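Local coordinates for protein CMP-sialic acid transporter 1 (Zea mays, PDB 6I1R) that probably carries CMP-sialic acid from the cytoplasm into the Golgi in exchange for CMP, and binds CMP in an outward-facing state, at residues M130-L135 with K262-S267; D189-Q194 with L253-D258. The protein carries 5 engineered substitutions. All coordinates share one frame; numbering follows the deposited sequence.

Overall arrangement
Interaction 1 lies inside the helix bundle and all its touching residues are buried; interaction 2 is partly buried, where helix 191-216 begins and helix 234-256 runs out. Their centres are about 21 Å apart. They share no helix, but helices 234-256 and 259-279 are consecutive in the chain, and Lys262 packs against Met254, which lies within segment 253-258 but does not touch segment 189-194. In the sequence, both segments of interaction 2 fall between those of interaction 1. The chemistry follows the place: a methyl over a tyrosine ring in the core, a lysine ammonium bound to two carbonyl oxygens at the helix ends.

Interaction 1: residues M130-L135 with K262-S267; sequences MAIVLL and KVYSTS
The ring of Tyr264 bridges much of the gap between helices 126-143 and 259-279, whose axes approach to 11.5 Å over the two segments and run in the same general direction, crossing at 28°. The tight part is a CH-pi contact: Leu135 CD2 sits 3.7 Å from the centroid of the Tyr264 ring, almost exactly on the ring normal. Leu135 reaches it with CG anti to the backbone N (chi1 -174°), which sends the branched end across to the other helix. Its second methyl, CD1, lies 3.8 Å from Tyr264 CE1, and CD2 also comes within 3.7 Å of Ser267 OG. That hydroxyl is engaged within its own helix, bonding to Val263 O at 2.6 Å nearly along the C=O axis; Val263 O also accepts from Ser267 N. The serine therefore offers Leu135 a hydroxyl already paired with its own backbone. At the ring edge, Ile132 CD1 approaches Tyr264 CE2 more loosely, at 4.1 Å, the two side chains crossing at about a right angle. At its tip, Tyr264 OH rests 3.5 Å from the methyl Ala131 CB; its polar partner is Ser299 O on helix 287-304, while Ser299 OG bonds to Ala131 O. Tyr303 and Phe304 add aromatic contacts to the ring, the latter edge-to-face. In contrast to this packed side, Met130 and Val133 lie on the protein surface and take no part; Lys262 and Thr266, partly exposed, do not meet segment 130-135. Apolar contacts join the two segments directly, and Ser299 supplies the polar link through a third helix. Such widely spaced helices, bridged by side chains such as the tyrosine ring, belong here to the all-helical bundle of a nucleotide-sugar transporter of the drug/metabolite transporter superfamily.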
ATOM      1  N   MET B 130       9.258  18.399  32.054  1.00 68.53           N
ATOM      2  CA  MET B 130       7.807  18.508  31.965  1.00 68.36           C
ATOM      3  C   MET B 130       7.400  18.940  30.549  1.00 68.93           C
ATOM      4  O   MET B 130       6.321  18.575  30.082  1.00 69.61           O
ATOM      5  CB  MET B 130       7.278  19.497  33.007  1.00 68.39           C
ATOM      6  CG  MET B 130       7.219  18.894  34.403  1.00 68.83           C
ATOM      7  SD  MET B 130       7.558  20.069  35.733  1.00 69.93           S
ATOM      8  CE  MET B 130       6.326  21.315  35.376  1.00 67.91           C
ATOM      9  N   ALA B 131       8.267  19.688  29.866  1.00 68.31           N
ATOM     10  CA  ALA B 131       8.018  20.103  28.481  1.00 67.14           C
ATOM     11  C   ALA B 131       8.146  18.901  27.536  1.00 66.40           C
ATOM     12  O   ALA B 131       7.309  18.721  26.647  1.00 67.26           O
ATOM     13  CB  ALA B 131       8.968  21.211  28.093  1.00 66.51           C
ATOM     14  N   ILE B 132       9.183  18.085  27.733  1.00 64.87           N
ATOM     15  CA  ILE B 132       9.396  16.898  26.891  1.00 63.72           C
ATOM     16  C   ILE B 132       8.139  16.023  26.972  1.00 62.81           C
ATOM     17  O   ILE B 132       7.596  15.610  25.947  1.00 60.43           O
ATOM     18  CB  ILE B 132      10.661  16.110  27.301  1.00 63.23           C
ATOM     19  CG1 ILE B 132      11.919  16.983  27.366  1.00 63.05           C
ATOM     20  CG2 ILE B 132      10.871  14.915  26.380  1.00 63.60           C
ATOM     21  CD1 ILE B 132      12.205  17.772  26.108  1.00 62.79           C
ATOM     22  N   VAL B 133       7.678  15.766  28.194  1.00 63.47           N
ATOM     23  CA  VAL B 133       6.484  14.951  28.409  1.00 63.71           C
ATOM     24  C   VAL B 133       5.293  15.639  27.732  1.00 63.09           C
ATOM     25  O   VAL B 133       4.574  15.013  26.953  1.00 62.21           O
ATOM     26  CB  VAL B 133       6.220  14.701  29.909  1.00 64.83           C
ATOM     27  CG1 VAL B 133       4.863  14.049  30.144  1.00 65.65           C
ATOM     28  CG2 VAL B 133       7.322  13.866  30.546  1.00 65.32           C
ATOM     29  N   LEU B 134       5.102  16.926  28.008  1.00 63.47           N
ATOM     30  CA  LEU B 134       3.968  17.653  27.431  1.00 63.77           C
ATOM     31  C   LEU B 134       3.964  17.514  25.907  1.00 63.76           C
ATOM     32  O   LEU B 134       2.896  17.384  25.316  1.00 66.37           O
ATOM     33  CB  LEU B 134       4.021  19.132  27.825  1.00 63.97           C
ATOM     34  CG  LEU B 134       3.176  19.526  29.033  1.00 63.41           C
ATOM     35  CD1 LEU B 134       3.371  20.997  29.339  1.00 62.58           C
ATOM     36  CD2 LEU B 134       1.702  19.221  28.808  1.00 63.77           C
ATOM     37  N   LEU B 135       5.141  17.544  25.284  1.00 63.07           N
ATOM     38  CA  LEU B 135       5.233  17.428  23.827  1.00 62.82           C
ATOM     39  C   LEU B 135       4.669  16.074  23.382  1.00 63.51           C
ATOM     40  O   LEU B 135       3.845  16.011  22.469  1.00 65.89           O
ATOM     41  CB  LEU B 135       6.691  17.586  23.384  1.00 61.68           C
ATOM     42  CG  LEU B 135       6.914  17.636  21.872  1.00 62.07           C
ATOM     43  CD1 LEU B 135       6.328  18.907  21.274  1.00 62.20           C
ATOM     44  CD2 LEU B 135       8.393  17.523  21.536  1.00 62.94           C
ATOM     45  N   LYS B 262      15.553  18.521  17.297  1.00 65.30           N
ATOM     46  CA  LYS B 262      15.056  17.667  16.219  1.00 66.72           C
ATOM     47  C   LYS B 262      13.600  17.285  16.515  1.00 66.40           C
ATOM     48  O   LYS B 262      12.714  17.603  15.729  1.00 64.58           O
ATOM     49  CB  LYS B 262      15.936  16.422  16.051  1.00 67.07           C
ATOM     50  CG  LYS B 262      15.447  15.393  15.036  1.00 67.78           C
ATOM     51  CD  LYS B 262      16.211  14.082  15.131  1.00 69.01           C
ATOM     52  CE  LYS B 262      15.493  12.842  14.632  1.00 68.51           C
ATOM     53  NZ  LYS B 262      14.015  12.948  14.631  1.00 68.09           N
ATOM     54  N   VAL B 263      13.361  16.645  17.660  1.00 66.89           N
ATOM     55  CA  VAL B 263      12.038  16.062  17.950  1.00 67.11           C
ATOM     56  C   VAL B 263      10.991  17.171  18.136  1.00 67.59           C
ATOM     57  O   VAL B 263       9.802  16.903  17.981  1.00 67.27           O
ATOM     58  CB  VAL B 263      12.060  15.099  19.156  1.00 65.68           C
ATOM     59  CG1 VAL B 263      12.934  13.883  18.889  1.00 65.61           C
ATOM     60  CG2 VAL B 263      12.470  15.782  20.451  1.00 65.42           C
ATOM     61  N   TYR B 264      11.400  18.395  18.470  1.00 68.55           N
ATOM     62  CA  TYR B 264      10.447  19.512  18.471  1.00 70.27           C
ATOM     63  C   TYR B 264      10.087  19.873  17.021  1.00 70.53           C
ATOM     64  O   TYR B 264       8.927  20.151  16.730  1.00 71.36           O
ATOM     65  CB  TYR B 264      10.982  20.711  19.262  1.00 71.67           C
ATOM     66  CG  TYR B 264      10.529  20.756  20.702  1.00 72.09           C
ATOM     67  CD1 TYR B 264       9.335  21.364  21.057  1.00 72.34           C
ATOM     68  CD2 TYR B 264      11.285  20.185  21.711  1.00 72.42           C
ATOM     69  CE1 TYR B 264       8.908  21.408  22.375  1.00 72.23           C
ATOM     70  CE2 TYR B 264      10.874  20.219  23.035  1.00 72.94           C
ATOM     71  CZ  TYR B 264       9.680  20.832  23.369  1.00 72.81           C
ATOM     72  OH  TYR B 264       9.273  20.864  24.671  1.00 73.48           O
ATOM     73  N   SER B 265      11.068  19.844  16.118  1.00 70.42           N
ATOM     74  CA  SER B 265      10.825  20.134  14.696  1.00 71.04           C
ATOM     75  C   SER B 265       9.882  19.087  14.091  1.00 70.67           C
ATOM     76  O   SER B 265       8.911  19.434  13.417  1.00 72.59           O
ATOM     77  CB  SER B 265      12.117  20.203  13.918  1.00 72.35           C
ATOM     78  OG  SER B 265      12.967  21.220  14.424  1.00 74.70           O
ATOM     79  N   THR B 266      10.191  17.815  14.341  1.00 70.55           N
ATOM     80  CA  THR B 266       9.426  16.673  13.828  1.00 69.81           C
ATOM     81  C   THR B 266       7.981  16.730  14.340  1.00 68.64           C
ATOM     82  O   THR B 266       7.037  16.482  13.590  1.00 69.08           O
ATOM     83  CB  THR B 266      10.064  15.343  14.254  1.00 71.30           C
ATOM     84  OG1 THR B 266      11.441  15.566  14.559  1.00 71.80           O
ATOM     85  CG2 THR B 266       9.954  14.269  13.195  1.00 72.49           C
ATOM     86  N   SER B 267       7.833  17.039  15.626  1.00 67.13           N
ATOM     87  CA  SER B 267       6.522  17.095  16.268  1.00 66.78           C
ATOM     88  C   SER B 267       5.682  18.222  15.656  1.00 66.08           C
ATOM     89  O   SER B 267       4.520  18.013  15.309  1.00 63.34           O
ATOM     90  CB  SER B 267       6.661  17.262  17.761  1.00 66.24           C
ATOM     91  OG  SER B 267       7.293  16.130  18.341  1.00 64.78           O
TER

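Interaction 2: residues D189-Q194 with L253-D258; sequences DSLYWQ and LMKYSD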
ATOM      1  N   ASP B 189      35.496  17.103  13.600  1.00 76.75           N
ATOM      2  CA  ASP B 189      35.681  16.796  12.177  1.00 74.77           C
ATOM      3  C   ASP B 189      34.705  17.629  11.337  1.00 73.20           C
ATOM      4  O   ASP B 189      33.870  18.361  11.873  1.00 72.64           O
ATOM      5  CB  ASP B 189      35.506  15.295  11.912  1.00 73.76           C
ATOM      6  CG  ASP B 189      36.789  14.485  12.012  1.00 72.96           C
ATOM      7  OD1 ASP B 189      37.708  14.918  12.736  1.00 73.05           O
ATOM      8  OD2 ASP B 189      36.855  13.418  11.370  1.00 71.39           O
ATOM      9  N   SER B 190      34.832  17.508  10.016  1.00 72.25           N
ATOM     10  CA  SER B 190      33.964  18.209   9.072  1.00 70.97           C
ATOM     11  C   SER B 190      32.595  17.521   9.007  1.00 69.25           C
ATOM     12  O   SER B 190      32.512  16.296   8.942  1.00 68.29           O
ATOM     13  CB  SER B 190      34.599  18.274   7.705  1.00 70.95           C
ATOM     14  OG  SER B 190      33.798  19.029   6.809  1.00 71.05           O
ATOM     15  N   LEU B 191      31.534  18.324   8.999  1.00 69.56           N
ATOM     16  CA  LEU B 191      30.166  17.812   8.882  1.00 70.15           C
ATOM     17  C   LEU B 191      30.056  16.909   7.647  1.00 70.28           C
ATOM     18  O   LEU B 191      29.435  15.846   7.699  1.00 69.40           O
ATOM     19  CB  LEU B 191      29.195  18.995   8.787  1.00 70.21           C
ATOM     20  CG  LEU B 191      27.715  18.636   8.648  1.00 70.71           C
ATOM     21  CD1 LEU B 191      27.242  17.802   9.830  1.00 71.87           C
ATOM     22  CD2 LEU B 191      26.860  19.887   8.507  1.00 70.93           C
ATOM     23  N   TYR B 192      30.681  17.336   6.553  1.00 69.90           N
ATOM     24  CA  TYR B 192      30.541  16.671   5.260  1.00 70.17           C
ATOM     25  C   TYR B 192      31.305  15.339   5.253  1.00 69.17           C
ATOM     26  O   TYR B 192      30.914  14.418   4.539  1.00 68.92           O
ATOM     27  CB  TYR B 192      31.010  17.597   4.135  1.00 70.57           C
ATOM     28  CG  TYR B 192      30.351  18.954   4.123  1.00 70.47           C
ATOM     29  CD1 TYR B 192      28.970  19.077   4.111  1.00 70.27           C
ATOM     30  CD2 TYR B 192      31.104  20.118   4.124  1.00 70.87           C
ATOM     31  CE1 TYR B 192      28.354  20.318   4.102  1.00 70.70           C
ATOM     32  CE2 TYR B 192      30.504  21.367   4.114  1.00 71.39           C
ATOM     33  CZ  TYR B 192      29.123  21.468   4.103  1.00 71.51           C
ATOM     34  OH  TYR B 192      28.521  22.694   4.094  1.00 72.94           O
ATOM     35  N   TRP B 193      32.384  15.236   6.028  1.00 68.34           N
ATOM     36  CA  TRP B 193      33.135  13.975   6.135  1.00 67.50           C
ATOM     37  C   TRP B 193      32.411  13.013   7.086  1.00 67.36           C
ATOM     38  O   TRP B 193      32.455  11.796   6.892  1.00 68.69           O
ATOM     39  CB  TRP B 193      34.585  14.233   6.570  1.00 66.52           C
ATOM     40  CG  TRP B 193      35.325  13.008   7.018  1.00 65.96           C
ATOM     41  CD1 TRP B 193      35.864  12.788   8.252  1.00 65.62           C
ATOM     42  CD2 TRP B 193      35.601  11.824   6.245  1.00 66.38           C
ATOM     43  NE1 TRP B 193      36.462  11.558   8.300  1.00 65.23           N
ATOM     44  CE2 TRP B 193      36.314  10.941   7.085  1.00 65.55           C
ATOM     45  CE3 TRP B 193      35.320  11.424   4.933  1.00 66.74           C
ATOM     46  CZ2 TRP B 193      36.746   9.688   6.652  1.00 65.65           C
ATOM     47  CZ3 TRP B 193      35.747  10.186   4.506  1.00 65.99           C
ATOM     48  CH2 TRP B 193      36.451   9.331   5.355  1.00 66.08           C
ATOM     49  N   GLN B 194      31.755  13.554   8.109  1.00 65.69           N
ATOM     50  CA  GLN B 194      30.979  12.731   9.039  1.00 64.10           C
ATOM     51  C   GLN B 194      29.768  12.154   8.293  1.00 64.15           C
ATOM     52  O   GLN B 194      29.476  10.959   8.396  1.00 65.29           O
ATOM     53  CB  GLN B 194      30.593  13.551  10.272  1.00 62.53           C
ATOM     54  CG  GLN B 194      31.791  13.927  11.137  1.00 61.96           C
ATOM     55  CD  GLN B 194      31.429  14.789  12.322  1.00 61.74           C
ATOM     56  OE1 GLN B 194      30.672  15.750  12.211  1.00 60.41           O
ATOM     57  NE2 GLN B 194      31.992  14.461  13.475  1.00 62.21           N
ATOM     58  N   LEU B 253      21.854  19.346  12.704  1.00 59.66           N
ATOM     59  CA  LEU B 253      21.363  19.510  14.083  1.00 60.02           C
ATOM     60  C   LEU B 253      22.053  18.510  15.020  1.00 59.86           C
ATOM     61  O   LEU B 253      22.261  18.813  16.195  1.00 59.53           O
ATOM     62  CB  LEU B 253      19.843  19.316  14.115  1.00 61.07           C
ATOM     63  CG  LEU B 253      19.007  20.436  13.494  1.00 62.49           C
ATOM     64  CD1 LEU B 253      17.533  20.059  13.481  1.00 63.08           C
ATOM     65  CD2 LEU B 253      19.207  21.751  14.233  1.00 63.07           C
ATOM     66  N   MET B 254      22.390  17.324  14.514  1.00 59.84           N
ATOM     67  CA  MET B 254      23.157  16.351  15.299  1.00 60.05           C
ATOM     68  C   MET B 254      24.526  16.948  15.651  1.00 59.74           C
ATOM     69  O   MET B 254      25.073  16.649  16.711  1.00 58.81           O
ATOM     70  CB  MET B 254      23.363  15.034  14.542  1.00 59.83           C
ATOM     71  CG  MET B 254      22.085  14.261  14.256  1.00 59.64           C
ATOM     72  SD  MET B 254      21.221  13.711  15.746  1.00 59.77           S
ATOM     73  CE  MET B 254      20.108  15.091  16.013  1.00 61.03           C
ATOM     74  N   LYS B 255      25.064  17.797  14.774  1.00 60.91           N
ATOM     75  CA  LYS B 255      26.381  18.395  14.994  1.00 62.26           C
ATOM     76  C   LYS B 255      26.237  19.681  15.821  1.00 64.08           C
ATOM     77  O   LYS B 255      26.748  19.758  16.940  1.00 66.53           O
ATOM     78  CB  LYS B 255      27.082  18.672  13.658  1.00 61.93           C
ATOM     79  CG  LYS B 255      28.582  18.409  13.660  1.00 62.72           C
ATOM     80  CD  LYS B 255      29.394  19.372  12.817  1.00 62.03           C
ATOM     81  CE  LYS B 255      30.776  18.863  12.462  1.00 60.91           C
ATOM     82  NZ  LYS B 255      31.417  18.139  13.586  1.00 61.25           N
ATOM     83  N   TYR B 256      25.529  20.671  15.281  1.00 65.00           N
ATOM     84  CA  TYR B 256      25.509  22.022  15.852  1.00 67.11           C
ATOM     85  C   TYR B 256      24.267  22.245  16.728  1.00 68.16           C
ATOM     86  O   TYR B 256      23.984  23.383  17.108  1.00 68.91           O
ATOM     87  CB  TYR B 256      25.573  23.060  14.728  1.00 68.80           C
ATOM     88  CG  TYR B 256      26.796  22.933  13.857  1.00 70.53           C
ATOM     89  CD1 TYR B 256      26.801  22.091  12.758  1.00 70.74           C
ATOM     90  CD2 TYR B 256      27.958  23.632  14.143  1.00 71.54           C
ATOM     91  CE1 TYR B 256      27.920  21.963  11.953  1.00 71.23           C
ATOM     92  CE2 TYR B 256      29.088  23.511  13.350  1.00 71.69           C
ATOM     93  CZ  TYR B 256      29.070  22.672  12.250  1.00 71.48           C
ATOM     94  OH  TYR B 256      30.176  22.539  11.462  1.00 72.45           O
ATOM     95  N   SER B 257      23.527  21.190  17.060  1.00 68.03           N
ATOM     96  CA  SER B 257      22.365  21.350  17.929  1.00 67.08           C
ATOM     97  C   SER B 257      22.187  20.090  18.785  1.00 65.67           C
ATOM     98  O   SER B 257      23.171  19.558  19.282  1.00 66.34           O
ATOM     99  CB  SER B 257      21.138  21.679  17.124  1.00 67.62           C
ATOM    100  OG  SER B 257      20.100  22.144  17.971  1.00 67.26           O
ATOM    101  N   ASP B 258      20.950  19.631  18.973  1.00 65.21           N
ATOM    102  CA  ASP B 258      20.697  18.430  19.764  1.00 63.99           C
ATOM    103  C   ASP B 258      19.410  17.749  19.286  1.00 63.43           C
ATOM    104  O   ASP B 258      18.617  18.337  18.552  1.00 60.58           O
ATOM    105  CB  ASP B 258      20.617  18.755  21.257  1.00 62.85           C
ATOM    106  CG  ASP B 258      19.674  19.895  21.595  1.00 62.06           C
ATOM    107  OD1 ASP B 258      18.526  19.869  21.109  1.00 60.50           O
ATOM    108  OD2 ASP B 258      20.095  20.797  22.348  1.00 62.66           O
TER
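A lysine near the C-terminal end of helix 234-256 reaches the turn that starts helix 191-216, where Ser190 holds the N-cap position. Lys255 NZ donates to two carbonyl oxygens there: Asp189 O at 3.0 Å and Gln194 OE1 at 2.9 Å. In both bonds the nitrogen stands above the carbonyl plane, 37° out of it. Gln194, extended beyond CG, meets the lysine at about a right angle, and its NE2 is held by Met184 O, which should help fix the rotation of the amide. The lysine chain, bent at chi2 and chi4, slides past Leu191 in the opposite direction, so that Leu191 CD1 lies 3.9 Å from Lys255 CB. The other methyl, Leu191 CD2, touches the edge of the Tyr256 ring at CE1, 4.2 Å away, on the more exposed side. Two neutral oxygens thus grip the ammonium, while the carboxylate of Asp189 turns away to bond Thr66 N. Helix 160-186 packs beside both segments through Met184, which touches Leu191 and Met254, and Lys185 NZ bonds to Lys255 O; helix 37-59 borders Tyr192 and Trp193, and helix 259-279 lies against Leu253 and Met254.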